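Local coordinates for hypothetical protein TT1561 (Thermus thermophilus, PDB 1UF3) that is of unknown function but binds calcium ions and is probably a metal-dependent phosphoesterase of the calcineurin superfamily, at residues R2-Y7 with F103-Y108; M43-K48 with Q73-W78; T66-G71 with P92-V97; G115-E120 with F153-M158; A198-V203 with R218-E223. All coordinates share one frame; numbering follows the deposited sequence.

In the fold
The five contacts illustrate how a two-sheet phosphoesterase fold is tied together. The centre of interaction 3 lies about 7 Å from that of the chain, and the contact joins two parallel strands. It touches interaction 1, where W104 packs on A67, and interaction 4, where P70 O and G115 N lie 2.8 Å apart in a probable hydrogen bond. Calcium is bound near interaction 1, at the G32/D34 site, and within interaction 2, whose loops adjoin interaction 3 in sequence. Interactions 1 and 2 lie on opposite sides of the chain centre, their own centres about 31 Å apart. Interaction 5 spans both sheets, meeting interaction 1 through R6 and R218 and interaction 4 through V203 and M158.

Interaction 1 of 5, residues R2-Y7 with F103-Y108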
# COMPACT_ATOMS: atom_id res chain seq x y z
N ARG A 2 8.46 4.40 2.46
CA ARG A 2 8.05 5.63 3.16
C ARG A 2 7.74 6.78 2.21
O ARG A 2 8.43 6.96 1.20
CB ARG A 2 9.14 6.10 4.14
CG ARG A 2 9.52 5.11 5.26
CD ARG A 2 10.39 5.85 6.31
NE ARG A 2 11.14 4.94 7.18
CZ ARG A 2 10.57 4.14 8.07
NH1 ARG A 2 9.27 4.14 8.23
NH2 ARG A 2 11.33 3.34 8.81
N ARG A 3 6.70 7.56 2.55
CA ARG A 3 6.30 8.72 1.75
C ARG A 3 6.77 10.02 2.40
O ARG A 3 7.44 9.98 3.44
CB ARG A 3 4.79 8.70 1.58
CG ARG A 3 4.32 7.46 0.79
CD ARG A 3 2.82 7.38 0.69
NE ARG A 3 2.40 6.09 0.14
CZ ARG A 3 2.65 5.69 -1.10
NH1 ARG A 3 3.33 6.47 -1.93
NH2 ARG A 3 2.20 4.50 -1.51
N THR A 4 6.45 11.16 1.79
CA THR A 4 6.90 12.45 2.32
C THR A 4 6.32 12.72 3.69
O THR A 4 5.24 12.26 4.03
CB THR A 4 6.47 13.63 1.43
OG1 THR A 4 5.17 13.34 0.88
CG2 THR A 4 7.48 13.89 0.35
N VAL A 5 7.04 13.48 4.50
CA VAL A 5 6.55 13.80 5.83
C VAL A 5 5.61 15.01 5.79
O VAL A 5 6.01 16.07 5.35
CB VAL A 5 7.69 14.16 6.76
CG1 VAL A 5 7.12 14.67 8.10
CG2 VAL A 5 8.60 12.95 6.95
N ARG A 6 4.37 14.83 6.23
CA ARG A 6 3.41 15.92 6.29
C ARG A 6 2.95 16.13 7.74
O ARG A 6 2.82 17.27 8.19
CB ARG A 6 2.17 15.67 5.42
CG ARG A 6 1.14 16.81 5.55
CD ARG A 6 0.02 16.81 4.48
NE ARG A 6 -1.01 17.80 4.83
CZ ARG A 6 -2.25 17.82 4.34
NH1 ARG A 6 -2.66 16.92 3.46
NH2 ARG A 6 -3.12 18.73 4.80
N TYR A 7 2.71 15.03 8.45
CA TYR A 7 2.26 15.08 9.84
C TYR A 7 3.32 14.58 10.79
O TYR A 7 3.92 13.52 10.57
CB TYR A 7 0.99 14.25 10.01
CG TYR A 7 -0.13 14.77 9.16
CD1 TYR A 7 -0.32 14.30 7.85
CD2 TYR A 7 -0.94 15.82 9.62
CE1 TYR A 7 -1.29 14.86 7.02
CE2 TYR A 7 -1.90 16.39 8.80
CZ TYR A 7 -2.07 15.91 7.50
OH TYR A 7 -2.99 16.51 6.68
N PHE A 103 18.14 14.01 7.21
CA PHE A 103 17.14 14.46 6.23
C PHE A 103 15.93 13.57 6.29
O PHE A 103 16.03 12.35 6.42
CB PHE A 103 17.64 14.39 4.78
CG PHE A 103 18.69 15.39 4.44
CD1 PHE A 103 20.01 14.99 4.30
CD2 PHE A 103 18.36 16.72 4.19
CE1 PHE A 103 20.99 15.90 3.91
CE2 PHE A 103 19.32 17.64 3.82
CZ PHE A 103 20.64 17.23 3.67
N TRP A 104 14.76 14.19 6.20
CA TRP A 104 13.52 13.44 6.16
C TRP A 104 12.98 13.66 4.75
O TRP A 104 13.33 14.64 4.10
CB TRP A 104 12.51 13.97 7.15
CG TRP A 104 12.67 13.47 8.54
CD1 TRP A 104 13.55 12.53 9.00
CD2 TRP A 104 11.93 13.91 9.68
NE1 TRP A 104 13.41 12.37 10.36
CE2 TRP A 104 12.42 13.20 10.81
CE3 TRP A 104 10.90 14.85 9.86
CZ2 TRP A 104 11.91 13.41 12.10
CZ3 TRP A 104 10.39 15.06 11.16
CH2 TRP A 104 10.91 14.34 12.26
N ARG A 105 12.13 12.76 4.29
CA ARG A 105 11.56 12.93 2.96
C ARG A 105 10.65 14.17 2.91
O ARG A 105 9.80 14.38 3.79
CB ARG A 105 10.78 11.70 2.53
CG ARG A 105 10.52 11.73 1.05
CD ARG A 105 10.11 10.40 0.48
NE ARG A 105 9.77 10.58 -0.92
CZ ARG A 105 9.14 9.68 -1.66
NH1 ARG A 105 8.77 8.51 -1.13
NH2 ARG A 105 8.86 9.95 -2.93
N GLY A 106 10.86 14.99 1.89
CA GLY A 106 10.08 16.21 1.76
C GLY A 106 10.67 17.06 0.66
O GLY A 106 9.98 17.37 -0.30
N PRO A 107 11.95 17.44 0.75
CA PRO A 107 12.85 17.08 1.86
C PRO A 107 12.86 18.09 3.01
O PRO A 107 12.44 19.24 2.85
CB PRO A 107 14.21 16.99 1.19
CG PRO A 107 14.13 18.07 0.13
CD PRO A 107 12.71 17.95 -0.40
N TYR A 108 13.33 17.64 4.18
CA TYR A 108 13.48 18.51 5.34
C TYR A 108 14.82 18.22 5.97
O TYR A 108 15.20 17.07 6.11
CB TYR A 108 12.37 18.28 6.37
CG TYR A 108 11.00 18.62 5.85
CD1 TYR A 108 10.15 17.62 5.40
CD2 TYR A 108 10.55 19.95 5.79
CE1 TYR A 108 8.89 17.93 4.89
CE2 TYR A 108 9.29 20.25 5.30
CZ TYR A 108 8.47 19.24 4.85
OH TYR A 108 7.21 19.52 4.35
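R105 and V5 bury the most surface in this contact, with T4 next, lying against the R105 side chain. With CG anti to its backbone N (chi1 -165°) and the chain extended as far as NE, R105 reaches past T4 to the start of the other segment. Its NH1 donates to R2 O at 2.8 Å, a bent bond with 137° at the hydrogen, and the oxygen sits at the guanidinium edge in the plane of that group. On the way, R105 CG touches T4 CG2 at 3.8 Å. The main chain of R105 contributes a second tie, V5 N to R105 O at 3.0 Å, almost straight at 172°. V5 turns its methyl CG2 to W104 CB (4.0 Å), while V5 O lies 3.5 Å from Y108 CE1. An alanine at R105 would probably leave R2 O without this donor and open a gap beside T4 CG2, and the bond from R105 NH2 to K147 O of a neighbouring subunit would go with it. W104 and Y108 are paired by two backbone hydrogen bonds, closing a hairpin between strands 101-104 and 108-118 with a cis peptide before P107. The lead-in to strand 7-12 rests against that hairpin, so the contact bridges the two sheets, with V5 and W104 both packing on A35 of strand 35-39.

Interaction 2 of 5, residues M43-K48 with Q73-W78. With CA (calcium ion), chain I.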
# COMPACT_ATOMS: atom_id res chain seq x y z
N MSE A 43 14.76 11.70 30.26
CA MSE A 43 14.90 11.07 31.59
C MSE A 43 15.27 12.10 32.65
O MSE A 43 15.84 13.15 32.33
CB MSE A 43 16.06 10.07 31.56
CG MSE A 43 15.83 8.78 30.84
SE MSE A 43 14.70 7.71 31.90
CE MSE A 43 13.73 6.84 30.46
N PRO A 44 14.97 11.81 33.93
CA PRO A 44 15.32 12.74 35.01
C PRO A 44 16.82 12.56 35.19
O PRO A 44 17.37 11.53 34.78
CB PRO A 44 14.57 12.16 36.22
CG PRO A 44 13.46 11.36 35.62
CD PRO A 44 14.12 10.72 34.42
N LYS A 45 17.48 13.53 35.79
CA LYS A 45 18.93 13.46 36.02
C LYS A 45 19.34 12.11 36.65
O LYS A 45 20.35 11.52 36.25
CB LYS A 45 19.36 14.62 36.93
CG LYS A 45 20.80 14.59 37.42
CD LYS A 45 21.78 14.72 36.27
CE LYS A 45 23.22 14.63 36.73
NZ LYS A 45 23.56 15.72 37.70
N ALA A 46 18.55 11.63 37.61
CA ALA A 46 18.84 10.38 38.32
C ALA A 46 19.05 9.16 37.43
O ALA A 46 19.84 8.28 37.76
CB ALA A 46 17.72 10.08 39.33
N ALA A 47 18.32 9.10 36.33
CA ALA A 47 18.41 7.98 35.40
C ALA A 47 19.84 7.69 34.93
O ALA A 47 20.70 8.59 34.85
CB ALA A 47 17.51 8.23 34.20
N LYS A 48 20.06 6.41 34.65
CA LYS A 48 21.35 5.90 34.17
C LYS A 48 21.18 5.18 32.82
O LYS A 48 20.07 5.02 32.31
CB LYS A 48 21.95 4.91 35.18
CG LYS A 48 22.26 5.50 36.55
CD LYS A 48 23.07 4.50 37.41
CE LYS A 48 23.65 5.15 38.66
NZ LYS A 48 22.61 5.48 39.68
N GLN A 73 18.46 17.92 32.00
CA GLN A 73 18.69 16.84 32.96
C GLN A 73 19.23 15.49 32.41
O GLN A 73 19.51 14.57 33.18
CB GLN A 73 17.41 16.60 33.75
CG GLN A 73 17.08 17.71 34.75
CD GLN A 73 15.86 17.36 35.60
OE1 GLN A 73 15.79 16.27 36.16
NE2 GLN A 73 14.90 18.28 35.68
N ASP A 74 19.38 15.38 31.09
CA ASP A 74 19.87 14.15 30.47
C ASP A 74 21.39 14.05 30.56
O ASP A 74 22.08 13.90 29.54
CB ASP A 74 19.41 14.08 29.00
CG ASP A 74 17.94 13.80 28.86
OD1 ASP A 74 17.48 12.74 29.36
OD2 ASP A 74 17.22 14.62 28.25
N ALA A 75 21.92 14.11 31.78
CA ALA A 75 23.36 14.07 32.00
C ALA A 75 23.82 12.90 32.90
O ALA A 75 23.05 12.35 33.70
CB ALA A 75 23.82 15.42 32.58
N PRO A 76 25.08 12.47 32.73
CA PRO A 76 26.07 12.99 31.78
C PRO A 76 25.66 12.71 30.32
O PRO A 76 24.92 11.76 30.03
CB PRO A 76 27.36 12.28 32.19
CG PRO A 76 26.85 10.96 32.67
CD PRO A 76 25.65 11.35 33.51
N ILE A 77 26.14 13.55 29.42
CA ILE A 77 25.82 13.47 28.00
C ILE A 77 26.10 12.10 27.37
O ILE A 77 25.34 11.61 26.55
CB ILE A 77 26.61 14.58 27.23
CG1 ILE A 77 26.27 14.58 25.73
CG2 ILE A 77 28.10 14.35 27.39
CD1 ILE A 77 24.86 15.00 25.41
N TRP A 78 27.20 11.48 27.79
CA TRP A 78 27.60 10.20 27.22
C TRP A 78 26.68 9.02 27.45
O TRP A 78 26.73 8.06 26.66
CB TRP A 78 29.03 9.87 27.69
CG TRP A 78 30.01 11.01 27.42
CD1 TRP A 78 30.70 11.71 28.36
CD2 TRP A 78 30.41 11.54 26.14
NE1 TRP A 78 31.52 12.63 27.75
CE2 TRP A 78 31.36 12.55 26.40
CE3 TRP A 78 30.07 11.24 24.81
CZ2 TRP A 78 31.98 13.28 25.37
CZ3 TRP A 78 30.69 11.98 23.78
CH2 TRP A 78 31.63 12.98 24.07
CA CA I . 21.75 10.59 34.53
O HOH W 1 19.70 11.23 33.29
O HOH W 2 22.34 9.56 32.28
O HOH W 3 23.56 8.99 35.11
O HOH W 4 23.23 10.67 36.90
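A calcium site built on main-chain oxygens joins K45 and A47 of one loop to A75 of another. K45 O coordinates the ion at 2.4 Å, and A47 O and A75 O each do so at 2.3 Å; four waters complete the shell. One of these waters also donates to P44 O at 2.8 Å and, weakly, to Q73 O, extending the site into the loops behind it. Two side chains of segment 73-78 fix the course of segment 43-48. Q73, its chain extended beyond CG, brings OE1 to K45 N at 3.2 Å, and the N-H points at an in-plane lone pair of the amide oxygen. D74 OD1 accepts from M43 N at 3.0 Å through its syn lone pair, with 153° at the hydrogen. The same oxygen is hydrogen-bonded to the hydroxyl of Y52, and OD2 accepts from G71 N and L42 N, so this buried carboxylate is gripped by four hydrogen bonds. K45 CA approaches Q73 O to 3.1 Å in a CA-H...O contact, and the K45 chain passes A75 O before NZ reaches E127 O. D74 is the centre of an inverse gamma turn, and a cis peptide precedes P76. Loops that follow parallel strands, here 35-39 and 66-69, are where metallophosphoesterases typically place their metal ligands, although a shell of carbonyls and water differs from the side-chain-built two-metal centre of that superfamily.

Interaction 3 of 5, residues T66-G71 with P92-V97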
# COMPACT_ATOMS: atom_id res chain seq x y z
N THR A 66 12.25 9.35 13.30
CA THR A 66 12.13 9.94 14.63
C THR A 66 13.36 10.77 14.98
O THR A 66 14.49 10.34 14.78
CB THR A 66 11.93 8.83 15.70
OG1 THR A 66 10.77 8.08 15.37
CG2 THR A 66 11.75 9.41 17.11
N ALA A 67 13.13 11.97 15.50
CA ALA A 67 14.26 12.81 15.87
C ALA A 67 14.06 13.28 17.29
O ALA A 67 12.94 13.55 17.72
CB ALA A 67 14.37 14.02 14.93
N TYR A 68 15.16 13.43 18.01
CA TYR A 68 15.07 13.89 19.38
C TYR A 68 16.33 14.60 19.82
O TYR A 68 17.39 14.47 19.19
CB TYR A 68 14.75 12.70 20.33
CG TYR A 68 15.40 11.37 19.96
CD1 TYR A 68 14.68 10.36 19.30
CD2 TYR A 68 16.76 11.14 20.21
CE1 TYR A 68 15.31 9.14 18.89
CE2 TYR A 68 17.39 9.94 19.81
CZ TYR A 68 16.66 8.96 19.14
OH TYR A 68 17.32 7.84 18.67
N VAL A 69 16.19 15.42 20.87
CA VAL A 69 17.33 16.11 21.45
C VAL A 69 17.16 15.94 22.97
O VAL A 69 16.05 15.76 23.48
CB VAL A 69 17.40 17.61 21.08
CG1 VAL A 69 17.48 17.76 19.57
CG2 VAL A 69 16.21 18.35 21.64
N PRO A 70 18.27 15.95 23.71
CA PRO A 70 18.19 15.78 25.16
C PRO A 70 17.83 17.09 25.88
O PRO A 70 17.91 18.18 25.29
CB PRO A 70 19.59 15.29 25.50
CG PRO A 70 20.45 16.13 24.56
CD PRO A 70 19.67 16.12 23.26
N GLY A 71 17.44 16.97 27.14
CA GLY A 71 17.10 18.15 27.93
C GLY A 71 18.20 18.48 28.92
O GLY A 71 19.24 17.80 28.96
N PRO A 92 17.93 2.52 12.20
CA PRO A 92 18.48 3.76 11.64
C PRO A 92 17.48 4.86 11.28
O PRO A 92 17.88 5.95 10.92
CB PRO A 92 19.33 3.26 10.45
CG PRO A 92 18.59 2.04 9.99
CD PRO A 92 18.18 1.37 11.32
N GLU A 93 16.19 4.59 11.43
CA GLU A 93 15.19 5.62 11.17
C GLU A 93 15.10 6.56 12.38
O GLU A 93 14.48 7.61 12.30
CB GLU A 93 13.82 5.02 10.88
CG GLU A 93 13.13 4.32 12.05
CD GLU A 93 13.72 2.94 12.34
OE1 GLU A 93 13.03 2.13 12.97
OE2 GLU A 93 14.86 2.67 11.93
N MSE A 94 15.75 6.18 13.50
CA MSE A 94 15.73 7.01 14.71
C MSE A 94 16.98 7.82 14.70
O MSE A 94 18.02 7.38 14.19
CB MSE A 94 15.71 6.14 15.97
CG MSE A 94 14.54 5.23 16.02
SE MSE A 94 14.67 3.94 17.47
CE MSE A 94 14.36 5.21 18.94
N ARG A 95 16.93 9.01 15.28
CA ARG A 95 18.08 9.85 15.25
C ARG A 95 18.15 10.97 16.28
O ARG A 95 17.27 11.84 16.34
CB ARG A 95 18.20 10.48 13.85
CG ARG A 95 19.46 11.32 13.61
CD ARG A 95 20.76 10.51 13.87
NE ARG A 95 21.90 10.99 13.08
CZ ARG A 95 23.10 11.31 13.56
NH1 ARG A 95 23.36 11.22 14.85
NH2 ARG A 95 24.06 11.70 12.73
N ASN A 96 19.21 10.94 17.08
CA ASN A 96 19.48 11.98 18.03
C ASN A 96 20.08 13.06 17.13
O ASN A 96 21.12 12.82 16.52
CB ASN A 96 20.55 11.53 19.04
CG ASN A 96 21.47 12.64 19.41
OD1 ASN A 96 21.02 13.72 19.77
ND2 ASN A 96 22.78 12.38 19.34
N VAL A 97 19.43 14.21 17.02
CA VAL A 97 19.93 15.28 16.17
C VAL A 97 20.69 16.36 16.93
O VAL A 97 21.06 17.39 16.37
CB VAL A 97 18.79 15.90 15.29
CG1 VAL A 97 18.31 14.86 14.24
CG2 VAL A 97 17.61 16.33 16.17
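Y68 lies across the backbone of R95 and N96 on the neighbouring strand. From CB, the first torsion (chi1 36°) sets CG in the crowded position between backbone N and carbonyl carbon, turning the ring over the adjoining strand. R95 O stands 3.8 Å above the ring plane, over its centre. On one side of the ring CE2 meets N96 CA at 3.4 Å and N96 CB at 3.6 Å; on the other CE1 approaches CE of selenomethionine M94 at 4.0 Å. At the tip, OH lies 3.6 Å from M94 CB and is hydrogen-bonded to E88 of helix 77-90, whose OE2 also receives N96 N. The strands themselves are joined by Y68 N to R95 O (3.1 Å) and V97 N to Y68 O (3.0 Å), with T66 N to E93 O further back. A67 CB and V97 CG1 touch on the sheet face away from Y68. The two parallel strands, linked through helix 77-90, form a beta-alpha-beta crossover at the edge of the six-stranded sheet within this chain.

Interaction 4 of 5, residues G115-E120 with F153-M158; sequences GEIADE and FLFHTM
T157 turns OG1 anti to its own carbonyl carbon (chi1 -61°), beside the backbone N, which aims the hydroxyl oxygen at I117 N. In I117 the same kind of rotation places CG1, and a chi2 of 167° then carries CD1 out to the ring of F155. OG1 accepts from I117 N at 2.8 Å, and the bond is nearly straight at 173°. The two side chains also lie close beyond it, T157 CB standing 4.1 Å from I117 CB, while T157 CG2 lies 3.8 Å from I117 O. I117 CD1 meets F155 CD2 at 3.8 Å, approaching the ring obliquely. Strands 108-118 and 151-155 are parallel neighbours in the seven-stranded sheet, and toward these ends the chains separate, so a hydroxyl and a water take over the bridging. The water donates to G115 O at 2.7 Å and accepts from H156 N at 2.8 Å; beside it H156 CB comes within 3.4 Å of G115 O. A valine in place of T157 would probably leave the I117 N-H without its acceptor, with the water bridge still tying the two main chains here. On the opposite edge of this strand end, E116 makes backbone bonds to L129 and Y131. Helix 170-179 covers the apolar side, where V172 touches I117, F155 and T157 alike.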
# COMPACT_ATOMS: atom_id res chain seq x y z
N GLY A 115 19.65 20.39 25.59
CA GLY A 115 20.24 20.93 26.80
C GLY A 115 19.74 22.35 27.01
O GLY A 115 18.88 22.83 26.27
N GLU A 116 20.28 23.04 28.00
CA GLU A 116 19.88 24.42 28.24
C GLU A 116 20.77 25.34 27.43
O GLU A 116 21.98 25.30 27.59
CB GLU A 116 20.07 24.79 29.71
CG GLU A 116 19.69 26.24 30.02
CD GLU A 116 20.18 26.68 31.40
OE1 GLU A 116 20.38 25.81 32.27
OE2 GLU A 116 20.37 27.90 31.60
N ILE A 117 20.20 26.15 26.54
CA ILE A 117 21.07 27.07 25.83
C ILE A 117 21.05 28.36 26.68
O ILE A 117 20.08 29.11 26.67
CB ILE A 117 20.58 27.41 24.40
CG1 ILE A 117 20.62 26.16 23.51
CG2 ILE A 117 21.51 28.45 23.79
CD1 ILE A 117 19.86 26.31 22.16
N ALA A 118 22.13 28.58 27.43
CA ALA A 118 22.27 29.76 28.29
C ALA A 118 22.85 30.91 27.48
O ALA A 118 23.55 30.68 26.48
CB ALA A 118 23.19 29.43 29.47
N ASP A 119 22.58 32.14 27.90
CA ASP A 119 23.09 33.29 27.16
C ASP A 119 24.61 33.23 27.13
O ASP A 119 25.23 33.45 26.08
CB ASP A 119 22.64 34.62 27.79
CG ASP A 119 21.12 34.72 27.93
OD1 ASP A 119 20.40 34.01 27.19
OD2 ASP A 119 20.64 35.50 28.79
N GLU A 120 25.19 32.92 28.28
CA GLU A 120 26.64 32.86 28.42
C GLU A 120 27.04 31.74 29.36
O GLU A 120 26.28 30.82 29.62
CB GLU A 120 27.16 34.18 28.98
CG GLU A 120 27.58 35.20 27.94
CD GLU A 120 28.06 36.50 28.58
OE1 GLU A 120 27.22 37.27 29.12
OE2 GLU A 120 29.29 36.76 28.54
N PHE A 153 14.08 22.59 13.26
CA PHE A 153 14.97 22.66 14.41
C PHE A 153 14.32 22.11 15.67
O PHE A 153 13.13 22.29 15.88
CB PHE A 153 15.37 24.12 14.71
CG PHE A 153 16.38 24.72 13.75
CD1 PHE A 153 16.94 23.98 12.71
CD2 PHE A 153 16.78 26.03 13.91
CE1 PHE A 153 17.88 24.54 11.86
CE2 PHE A 153 17.73 26.60 13.06
CZ PHE A 153 18.28 25.86 12.04
N LEU A 154 15.11 21.46 16.50
CA LEU A 154 14.62 20.93 17.78
C LEU A 154 15.47 21.54 18.88
O LEU A 154 16.68 21.43 18.87
CB LEU A 154 14.74 19.40 17.84
CG LEU A 154 13.52 18.61 17.38
CD1 LEU A 154 13.40 18.71 15.86
CD2 LEU A 154 13.64 17.15 17.82
N PHE A 155 14.84 22.24 19.81
CA PHE A 155 15.59 22.85 20.92
C PHE A 155 14.83 22.55 22.20
O PHE A 155 13.61 22.32 22.19
CB PHE A 155 15.63 24.38 20.86
CG PHE A 155 16.32 24.95 19.67
CD1 PHE A 155 15.62 25.83 18.83
CD2 PHE A 155 17.67 24.73 19.47
CE1 PHE A 155 16.28 26.48 17.81
CE2 PHE A 155 18.33 25.38 18.46
CZ PHE A 155 17.63 26.27 17.62
N HIS A 156 15.54 22.59 23.31
CA HIS A 156 14.83 22.41 24.55
C HIS A 156 14.41 23.83 24.99
O HIS A 156 13.26 24.06 25.35
CB HIS A 156 15.71 21.79 25.61
CG HIS A 156 15.02 21.67 26.93
ND1 HIS A 156 14.98 22.70 27.84
CD2 HIS A 156 14.21 20.70 27.42
CE1 HIS A 156 14.19 22.37 28.85
NE2 HIS A 156 13.71 21.16 28.61
N THR A 157 15.35 24.75 24.91
CA THR A 157 15.20 26.14 25.29
C THR A 157 14.26 26.95 24.40
O THR A 157 14.43 27.00 23.18
CB THR A 157 16.59 26.79 25.31
OG1 THR A 157 17.39 26.10 26.27
CG2 THR A 157 16.52 28.28 25.65
N MSE A 158 13.25 27.58 25.00
CA MSE A 158 12.28 28.38 24.27
C MSE A 158 12.83 29.73 23.83
O MSE A 158 13.61 30.35 24.56
CB MSE A 158 11.06 28.67 25.13
CG MSE A 158 10.11 27.54 25.31
SE MSE A 158 8.38 28.27 25.78
CE MSE A 158 8.11 29.38 24.24
O HOH W 5 18.09 23.56 23.75

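Interaction 5 of 5, residues A198-V203 with R218-E223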
# COMPACT_ATOMS: atom_id res chain seq x y z
N ALA A 198 9.19 34.15 9.56
CA ALA A 198 8.63 33.14 8.68
C ALA A 198 8.69 31.74 9.31
O ALA A 198 8.29 30.76 8.67
CB ALA A 198 9.36 33.14 7.35
N SER A 199 9.15 31.65 10.56
CA SER A 199 9.28 30.36 11.26
C SER A 199 8.10 30.01 12.15
O SER A 199 7.66 30.84 12.93
CB SER A 199 10.54 30.34 12.14
OG SER A 199 11.71 30.76 11.46
N TRP A 200 7.61 28.78 12.03
CA TRP A 200 6.51 28.29 12.84
C TRP A 200 7.12 27.67 14.11
O TRP A 200 7.83 26.67 14.04
CB TRP A 200 5.72 27.23 12.07
CG TRP A 200 4.49 26.68 12.76
CD1 TRP A 200 3.63 27.36 13.58
CD2 TRP A 200 3.94 25.36 12.62
NE1 TRP A 200 2.58 26.56 13.93
CE2 TRP A 200 2.74 25.33 13.36
CE3 TRP A 200 4.33 24.21 11.93
CZ2 TRP A 200 1.93 24.20 13.43
CZ3 TRP A 200 3.51 23.06 11.99
CH2 TRP A 200 2.33 23.07 12.74
N VAL A 201 6.87 28.28 15.26
CA VAL A 201 7.40 27.77 16.52
C VAL A 201 6.30 27.07 17.28
O VAL A 201 5.25 27.66 17.60
CB VAL A 201 7.99 28.89 17.38
CG1 VAL A 201 8.54 28.30 18.69
CG2 VAL A 201 9.06 29.61 16.62
N VAL A 202 6.54 25.80 17.57
CA VAL A 202 5.58 24.96 18.25
C VAL A 202 6.06 24.40 19.59
O VAL A 202 7.19 23.94 19.73
CB VAL A 202 5.20 23.73 17.35
CG1 VAL A 202 4.25 22.79 18.13
CG2 VAL A 202 4.55 24.22 16.03
N VAL A 203 5.16 24.49 20.57
CA VAL A 203 5.38 23.94 21.90
C VAL A 203 4.41 22.78 21.78
O VAL A 203 3.19 22.96 21.86
CB VAL A 203 4.95 24.95 23.00
CG1 VAL A 203 4.91 24.29 24.35
CG2 VAL A 203 5.93 26.12 23.03
N ARG A 218 2.11 21.31 6.34
CA ARG A 218 1.66 22.14 5.23
C ARG A 218 0.72 23.25 5.68
O ARG A 218 0.77 24.35 5.15
CB ARG A 218 0.97 21.27 4.17
CG ARG A 218 1.89 20.21 3.59
CD ARG A 218 1.21 19.45 2.45
NE ARG A 218 1.28 20.21 1.21
CZ ARG A 218 0.51 20.00 0.15
NH1 ARG A 218 -0.40 19.04 0.17
NH2 ARG A 218 0.66 20.75 -0.93
N ALA A 219 -0.10 22.98 6.69
CA ALA A 219 -1.04 23.99 7.19
C ALA A 219 -0.56 24.80 8.38
O ALA A 219 -1.20 25.79 8.76
CB ALA A 219 -2.37 23.32 7.55
N ARG A 220 0.58 24.41 8.96
CA ARG A 220 1.10 25.06 10.15
C ARG A 220 -0.02 25.11 11.18
O ARG A 220 -0.27 26.13 11.83
CB ARG A 220 1.59 26.47 9.84
CG ARG A 220 2.76 26.46 8.90
CD ARG A 220 3.36 27.82 8.75
NE ARG A 220 4.54 27.75 7.90
CZ ARG A 220 4.49 27.37 6.62
NH1 ARG A 220 3.33 27.03 6.07
NH2 ARG A 220 5.61 27.32 5.91
N LYS A 221 -0.71 23.98 11.29
CA LYS A 221 -1.81 23.81 12.23
C LYS A 221 -1.45 22.61 13.12
O LYS A 221 -0.74 21.71 12.69
CB LYS A 221 -3.11 23.50 11.50
CG LYS A 221 -3.79 24.67 10.83
CD LYS A 221 -5.13 24.22 10.25
CE LYS A 221 -5.87 25.36 9.55
NZ LYS A 221 -7.25 24.96 9.14
N LEU A 222 -1.95 22.62 14.36
CA LEU A 222 -1.70 21.53 15.31
C LEU A 222 -3.01 20.94 15.78
O LEU A 222 -4.01 21.66 15.91
CB LEU A 222 -0.98 22.04 16.56
CG LEU A 222 0.40 22.68 16.51
CD1 LEU A 222 0.81 23.07 17.93
CD2 LEU A 222 1.39 21.70 15.93
N GLU A 223 -3.00 19.64 16.05
CA GLU A 223 -4.15 18.96 16.61
C GLU A 223 -3.66 18.55 17.98
O GLU A 223 -2.52 18.11 18.13
CB GLU A 223 -4.54 17.74 15.79
CG GLU A 223 -5.42 18.11 14.61
CD GLU A 223 -5.66 16.96 13.67
OE1 GLU A 223 -4.71 16.57 12.95
OE2 GLU A 223 -6.80 16.45 13.65
O HOH W 6 7.42 28.32 8.63
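W200 spreads its indole beneath R220, with R220 CA over the six-membered ring at 3.4 Å from its centroid and only 7° off the normal, a CH-pi contact. V202 CG2 covers the opposite face of the indole, and K221 O lies at its edge, 3.4 Å from CH2. The tryptophan gets there with CG anti to its backbone N (chi1 -177°), leaving strand 199-203 for the other segment. L222 closes the rim: its CD2 is 3.6 Å from W200 CZ2, and its CD1 meets V202 CG1 tip to tip at a tight 3.5 Å. The two strands belong to different sheets of the beta sandwich, packed face to face with segment axes 9.6 Å apart and inclined by 17°. R220 and K221 form a G1 beta bulge opposite D216, with R220 at positive phi and its CA turned to the indole. At the outer end a water donates to A198 O (2.6 Å) and accepts from R220 NE (3.0 Å). L215 of strand 211-216 touches W200, V202 and L222 alike.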